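Phosphatidylinositol-specific phospholipase C (Listeria monocytogenes, PDB 2PLC) belongs to the phosphatidylinositol-specific phospholipase C family and carries an X domain of the TIM-barrel clan. Local coordinates at residues N243-E247 with K248-L252; D12-N15 with L16-S20. All coordinates share one frame; numbering follows the deposited sequence.

Interaction 1: N243-E247 with K248-L252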
ATOM      1  N   ASN A 243      -5.545  19.991  -9.349  1.00 32.90           N
ATOM      2  CA  ASN A 243      -6.103  20.445 -10.619  1.00 37.39           C
ATOM      3  C   ASN A 243      -7.243  19.526 -11.065  1.00 34.09           C
ATOM      4  O   ASN A 243      -8.331  19.989 -11.404  1.00 36.09           O
ATOM      5  CB  ASN A 243      -5.006  20.456 -11.689  1.00 46.13           C
ATOM      6  CG  ASN A 243      -5.504  20.952 -13.034  1.00 59.56           C
ATOM      7  OD1 ASN A 243      -5.129  20.420 -14.083  1.00 65.09           O
ATOM      8  ND2 ASN A 243      -6.354  21.977 -13.012  1.00 68.15           N
ATOM      9  N   LEU A 244      -6.966  18.224 -11.070  1.00 31.91           N
ATOM     10  CA  LEU A 244      -7.928  17.200 -11.463  1.00 30.76           C
ATOM     11  C   LEU A 244      -9.183  17.204 -10.593  1.00 31.69           C
ATOM     12  O   LEU A 244     -10.248  16.781 -11.033  1.00 34.65           O
ATOM     13  CB  LEU A 244      -7.265  15.824 -11.425  1.00 29.61           C
ATOM     14  CG  LEU A 244      -6.915  15.180 -12.766  1.00 34.41           C
ATOM     15  CD1 LEU A 244      -6.296  16.182 -13.732  1.00 37.94           C
ATOM     16  CD2 LEU A 244      -5.986  14.012 -12.518  1.00 35.15           C
ATOM     17  N   THR A 245      -9.049  17.662  -9.353  1.00 35.15           N
ATOM     18  CA  THR A 245     -10.188  17.740  -8.444  1.00 37.42           C
ATOM     19  C   THR A 245     -11.085  18.900  -8.896  1.00 44.49           C
ATOM     20  O   THR A 245     -12.315  18.802  -8.847  1.00 46.35           O
ATOM     21  CB  THR A 245      -9.728  17.946  -6.981  1.00 35.69           C
ATOM     22  OG1 THR A 245      -8.921  16.832  -6.572  1.00 26.33           O
ATOM     23  CG2 THR A 245     -10.927  18.067  -6.039  1.00 32.87           C
ATOM     24  N   SER A 246     -10.459  19.983  -9.361  1.00 46.53           N
ATOM     25  CA  SER A 246     -11.177  21.162  -9.854  1.00 46.69           C
ATOM     26  C   SER A 246     -11.946  20.781 -11.111  1.00 44.38           C
ATOM     27  O   SER A 246     -13.051  21.265 -11.350  1.00 51.96           O
ATOM     28  CB  SER A 246     -10.197  22.289 -10.199  1.00 45.02           C
ATOM     29  OG  SER A 246      -9.490  22.732  -9.056  1.00 55.68           O
ATOM     30  N   GLU A 247     -11.341  19.909 -11.912  1.00 34.82           N
ATOM     31  CA  GLU A 247     -11.940  19.435 -13.151  1.00 37.68           C
ATOM     32  C   GLU A 247     -12.953  18.325 -12.900  1.00 37.45           C
ATOM     33  O   GLU A 247     -13.450  17.709 -13.848  1.00 44.61           O
ATOM     34  CB  GLU A 247     -10.852  18.931 -14.107  1.00 42.75           C
ATOM     35  CG  GLU A 247      -9.911  20.010 -14.602  1.00 51.21           C
ATOM     36  CD  GLU A 247     -10.645  21.145 -15.292  1.00 61.20           C
ATOM     37  OE1 GLU A 247     -11.190  20.929 -16.398  1.00 58.63           O
ATOM     38  OE2 GLU A 247     -10.680  22.254 -14.719  1.00 65.98           O
ATOM     39  N   LYS A 248     -13.251  18.073 -11.626  1.00 35.67           N
ATOM     40  CA  LYS A 248     -14.208  17.034 -11.238  1.00 39.64           C
ATOM     41  C   LYS A 248     -13.757  15.618 -11.625  1.00 31.08           C
ATOM     42  O   LYS A 248     -14.583  14.757 -11.927  1.00 34.30           O
ATOM     43  CB  LYS A 248     -15.592  17.322 -11.841  1.00 46.09           C
ATOM     44  CG  LYS A 248     -16.595  17.977 -10.902  1.00 53.27           C
ATOM     45  CD  LYS A 248     -16.237  19.409 -10.565  1.00 61.57           C
ATOM     46  CE  LYS A 248     -17.363  20.072  -9.782  1.00 70.81           C
ATOM     47  NZ  LYS A 248     -17.081  21.504  -9.479  1.00 72.24           N
ATOM     48  N   VAL A 249     -12.449  15.380 -11.606  1.00 30.67           N
ATOM     49  CA  VAL A 249     -11.901  14.071 -11.947  1.00 26.97           C
ATOM     50  C   VAL A 249     -11.478  13.311 -10.689  1.00 29.57           C
ATOM     51  O   VAL A 249     -10.539  13.715  -9.999  1.00 29.87           O
ATOM     52  CB  VAL A 249     -10.699  14.199 -12.897  1.00 26.03           C
ATOM     53  CG1 VAL A 249     -10.236  12.823 -13.345  1.00 27.09           C
ATOM     54  CG2 VAL A 249     -11.073  15.052 -14.097  1.00 28.09           C
ATOM     55  N   ARG A 250     -12.181  12.212 -10.405  1.00 32.46           N
ATOM     56  CA  ARG A 250     -11.921  11.373  -9.233  1.00 32.17           C
ATOM     57  C   ARG A 250     -11.424   9.969  -9.588  1.00 33.67           C
ATOM     58  O   ARG A 250     -11.296   9.615 -10.763  1.00 36.97           O
ATOM     59  CB  ARG A 250     -13.192  11.221  -8.392  1.00 33.91           C
ATOM     60  CG  ARG A 250     -13.698  12.473  -7.709  1.00 42.33           C
ATOM     61  CD  ARG A 250     -14.554  13.316  -8.621  1.00 51.59           C
ATOM     62  NE  ARG A 250     -15.616  13.989  -7.878  1.00 64.99           N
ATOM     63  CZ  ARG A 250     -15.576  15.256  -7.473  1.00 72.07           C
ATOM     64  NH1 ARG A 250     -14.519  16.016  -7.734  1.00 73.66           N
ATOM     65  NH2 ARG A 250     -16.598  15.766  -6.801  1.00 79.64           N
ATOM     66  N   GLY A 251     -11.168   9.171  -8.548  1.00 32.29           N
ATOM     67  CA  GLY A 251     -10.722   7.793  -8.721  1.00 33.57           C
ATOM     68  C   GLY A 251      -9.378   7.598  -9.389  1.00 26.95           C
ATOM     69  O   GLY A 251      -9.250   6.801 -10.315  1.00 32.47           O
ATOM     70  N   LEU A 252      -8.361   8.266  -8.856  1.00 27.79           N
ATOM     71  CA  LEU A 252      -7.012   8.206  -9.403  1.00 19.04           C
ATOM     72  C   LEU A 252      -6.222   6.960  -9.012  1.00 16.59           C
ATOM     73  O   LEU A 252      -5.083   6.786  -9.438  1.00 20.55           O
ATOM     74  CB  LEU A 252      -6.244   9.461  -8.993  1.00 20.69           C
ATOM     75  CG  LEU A 252      -6.936  10.797  -9.279  1.00 16.42           C
ATOM     76  CD1 LEU A 252      -6.054  11.935  -8.807  1.00 25.16           C
ATOM     77  CD2 LEU A 252      -7.251  10.935 -10.761  1.00 13.19           C
TER
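Val249 N reaches back to Leu244 O at 2.7 Å, and Lys248 N meets Thr245 O at 3.0 Å; with Lys248 at a positive phi of 64°, the pair makes a Schellman motif that closes helix 226-246. The first bond lies nearly in line with the Leu244 carbonyl. The second is different, because its N-H comes from well above the plane of the Thr245 carbonyl. Glu247 is the first residue to leave helical geometry, and beyond Lys248 apolar side chains fold back on the last turn. Val249 turns its CB toward the helix and sets it 3.9 Å from Leu244 CG, the two side chains meeting at a slant. Its CG2 branch, anti to the carbonyl carbon, sits 3.9 Å from Glu247 CB. Farther along, the two leucines meet methyl to methyl, Leu244 CD2 to Leu252 CD2 at 3.8 Å. Arg250 doubles back through bends at chi2 and chi3, which bring NH1 to 3.7 Å from Thr245 O, near the guanidinium plane but too far to count as a bond. The aliphatic CG of Lys248 lies over one face of that guanidinium, offset toward its rim. Thr245 OG1 bonds Val241 O one turn back in the helix and also Asn271 ND2, which reaches Val249 O as well. Two carbonyls at the helix end thus find N-H partners after the helical pattern has stopped, while the Leu244, Val249 and Leu252 contacts give the Schellman motif an apolar side that runs from the surface to the buried Leu252.

Interaction 2: D12-N15 with L16-S20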
ATOM      1  N   ASP A  12     -21.130   2.876   1.187  1.00 31.90           N
ATOM      2  CA  ASP A  12     -20.861   1.437   1.248  1.00 31.86           C
ATOM      3  C   ASP A  12     -20.849   0.812  -0.141  1.00 34.09           C
ATOM      4  O   ASP A  12     -20.216  -0.223  -0.368  1.00 37.53           O
ATOM      5  CB  ASP A  12     -21.927   0.728   2.087  1.00 39.27           C
ATOM      6  CG  ASP A  12     -21.643   0.790   3.569  1.00 45.82           C
ATOM      7  OD1 ASP A  12     -21.367   1.890   4.089  1.00 53.54           O
ATOM      8  OD2 ASP A  12     -21.703  -0.270   4.221  1.00 54.74           O
ATOM      9  N   THR A  13     -21.557   1.450  -1.067  1.00 37.28           N
ATOM     10  CA  THR A  13     -21.668   0.975  -2.439  1.00 38.26           C
ATOM     11  C   THR A  13     -20.487   1.347  -3.336  1.00 39.05           C
ATOM     12  O   THR A  13     -20.348   0.798  -4.429  1.00 37.24           O
ATOM     13  CB  THR A  13     -22.973   1.488  -3.092  1.00 39.02           C
ATOM     14  OG1 THR A  13     -22.984   2.921  -3.079  1.00 34.51           O
ATOM     15  CG2 THR A  13     -24.195   0.970  -2.334  1.00 33.67           C
ATOM     16  N   THR A  14     -19.645   2.278  -2.883  1.00 34.24           N
ATOM     17  CA  THR A  14     -18.488   2.705  -3.667  1.00 29.52           C
ATOM     18  C   THR A  14     -17.490   1.568  -3.813  1.00 28.02           C
ATOM     19  O   THR A  14     -17.202   0.861  -2.849  1.00 29.98           O
ATOM     20  CB  THR A  14     -17.766   3.903  -3.024  1.00 33.08           C
ATOM     21  OG1 THR A  14     -18.708   4.956  -2.786  1.00 42.66           O
ATOM     22  CG2 THR A  14     -16.670   4.423  -3.950  1.00 25.20           C
ATOM     23  N   ASN A  15     -16.992   1.374  -5.032  1.00 30.04           N
ATOM     24  CA  ASN A  15     -16.014   0.324  -5.292  1.00 31.50           C
ATOM     25  C   ASN A  15     -14.617   0.827  -4.931  1.00 27.88           C
ATOM     26  O   ASN A  15     -14.327   2.020  -5.021  1.00 29.01           O
ATOM     27  CB  ASN A  15     -16.059  -0.112  -6.755  1.00 28.15           C
ATOM     28  CG  ASN A  15     -15.270  -1.383  -7.005  1.00 31.48           C
ATOM     29  OD1 ASN A  15     -14.097  -1.339  -7.360  1.00 36.46           O
ATOM     30  ND2 ASN A  15     -15.913  -2.524  -6.812  1.00 33.50           N
ATOM     31  N   LEU A  16     -13.761  -0.088  -4.506  1.00 24.46           N
ATOM     32  CA  LEU A  16     -12.408   0.270  -4.118  1.00 26.93           C
ATOM     33  C   LEU A  16     -11.619   0.871  -5.282  1.00 24.14           C
ATOM     34  O   LEU A  16     -10.764   1.727  -5.076  1.00 20.97           O
ATOM     35  CB  LEU A  16     -11.688  -0.963  -3.566  1.00 28.24           C
ATOM     36  CG  LEU A  16     -10.932  -0.850  -2.240  1.00 30.41           C
ATOM     37  CD1 LEU A  16     -11.834  -0.288  -1.152  1.00 34.20           C
ATOM     38  CD2 LEU A  16     -10.434  -2.225  -1.843  1.00 26.86           C
ATOM     39  N   ALA A  17     -11.927   0.438  -6.504  1.00 27.45           N
ATOM     40  CA  ALA A  17     -11.236   0.931  -7.702  1.00 23.59           C
ATOM     41  C   ALA A  17     -11.647   2.346  -8.101  1.00 23.04           C
ATOM     42  O   ALA A  17     -10.968   3.002  -8.892  1.00 26.22           O
ATOM     43  CB  ALA A  17     -11.454  -0.020  -8.859  1.00 22.79           C
ATOM     44  N   ALA A  18     -12.760   2.811  -7.546  1.00 24.32           N
ATOM     45  CA  ALA A  18     -13.269   4.145  -7.829  1.00 24.93           C
ATOM     46  C   ALA A  18     -12.713   5.200  -6.870  1.00 26.10           C
ATOM     47  O   ALA A  18     -13.173   6.343  -6.866  1.00 23.95           O
ATOM     48  CB  ALA A  18     -14.784   4.136  -7.755  1.00 30.66           C
ATOM     49  N   LEU A  19     -11.700   4.831  -6.088  1.00 22.64           N
ATOM     50  CA  LEU A  19     -11.120   5.753  -5.109  1.00 22.64           C
ATOM     51  C   LEU A  19      -9.705   6.238  -5.393  1.00 20.94           C
ATOM     52  O   LEU A  19      -8.972   5.654  -6.194  1.00 21.62           O
ATOM     53  CB  LEU A  19     -11.112   5.103  -3.720  1.00 16.12           C
ATOM     54  CG  LEU A  19     -12.417   4.652  -3.071  1.00 19.94           C
ATOM     55  CD1 LEU A  19     -12.106   3.903  -1.787  1.00 23.94           C
ATOM     56  CD2 LEU A  19     -13.294   5.847  -2.792  1.00 25.48           C
ATOM     57  N   SER A  20      -9.343   7.323  -4.714  1.00 18.29           N
ATOM     58  CA  SER A  20      -8.008   7.908  -4.768  1.00 22.87           C
ATOM     59  C   SER A  20      -7.469   7.588  -3.370  1.00 24.08           C
ATOM     60  O   SER A  20      -7.945   8.122  -2.366  1.00 17.75           O
ATOM     61  CB  SER A  20      -8.082   9.417  -4.983  1.00 21.70           C
ATOM     62  OG  SER A  20      -8.662   9.702  -6.240  1.00 26.58           O
TER
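Asn15 and the residues just after it form a tight turn in which side chain and backbone of the asparagine both accept N-H groups. Leu16 opens the second segment and begins a short 3-10 turn. Its CB points away from residues 12-15, though it still brushes Asn15 C, and the side chain packs on Ile142, while its backbone bonds to Pro143. At Ala17 the side chain of Asn15 takes hold: OD1 receives Ala17 N at 2.9 Å, with an N-H...O angle of 162° and the donor tilted 29° from the amide carbonyl plane. Chi1 of -168° puts CG of Asn15 anti to the backbone nitrogen and beside the carbonyl carbon, and the turn of the amide about chi2 then brings OD1 over the start of the turn. The methyl of Ala17 lies close by, its CB 3.3 Å from the same OD1. The other end of the amide is held too, since ND2 bonds Ile142 O, so the flat group is fixed at both its oxygen and its nitrogen. Ala18 follows with a backbone bond, its N 3.1 Å from Asn15 O, approaching from above the carbonyl plane. Leu19 then brings its branched end back: CG stands 3.8 Å from Asn15 O, and CD2 is 3.8 Å from Thr14 CG2, a methyl-to-methyl contact. Leu19 also touches Leu10 and Asn272, and its backbone bonds to Gly253. Ser20 carries the chain into strand 20-24. An asparagine side-chain oxygen accepting the N-H two residues on is an Asx turn; here it overlaps the short 3-10 turn closed by the Ala18 N to Asn15 O bond, leading into strand 20-24, which runs parallel to 253-257 in the barrel.

Overall arrangement
Both contacts are local turns that deliver the chain into neighbouring parallel strands of one sheet. Interaction 2 comes first in sequence and leads into strand 20-24; interaction 1 comes more than two hundred residues later, where helix 226-246 hands over to strand 253-257, which pairs with 20-24. Their centres are about 15 Å apart, on the same side of the chain's centre, and the two turns meet at the strand starts, where Leu252 N lies 3.0 Å from Ser20 OG, probably a hydrogen bond. Asn271, near the C-terminus, hydrogen-bonds to Ser20 and to Thr245 and Val249, and so bridges an early and a late part of this TIM-barrel-like fold.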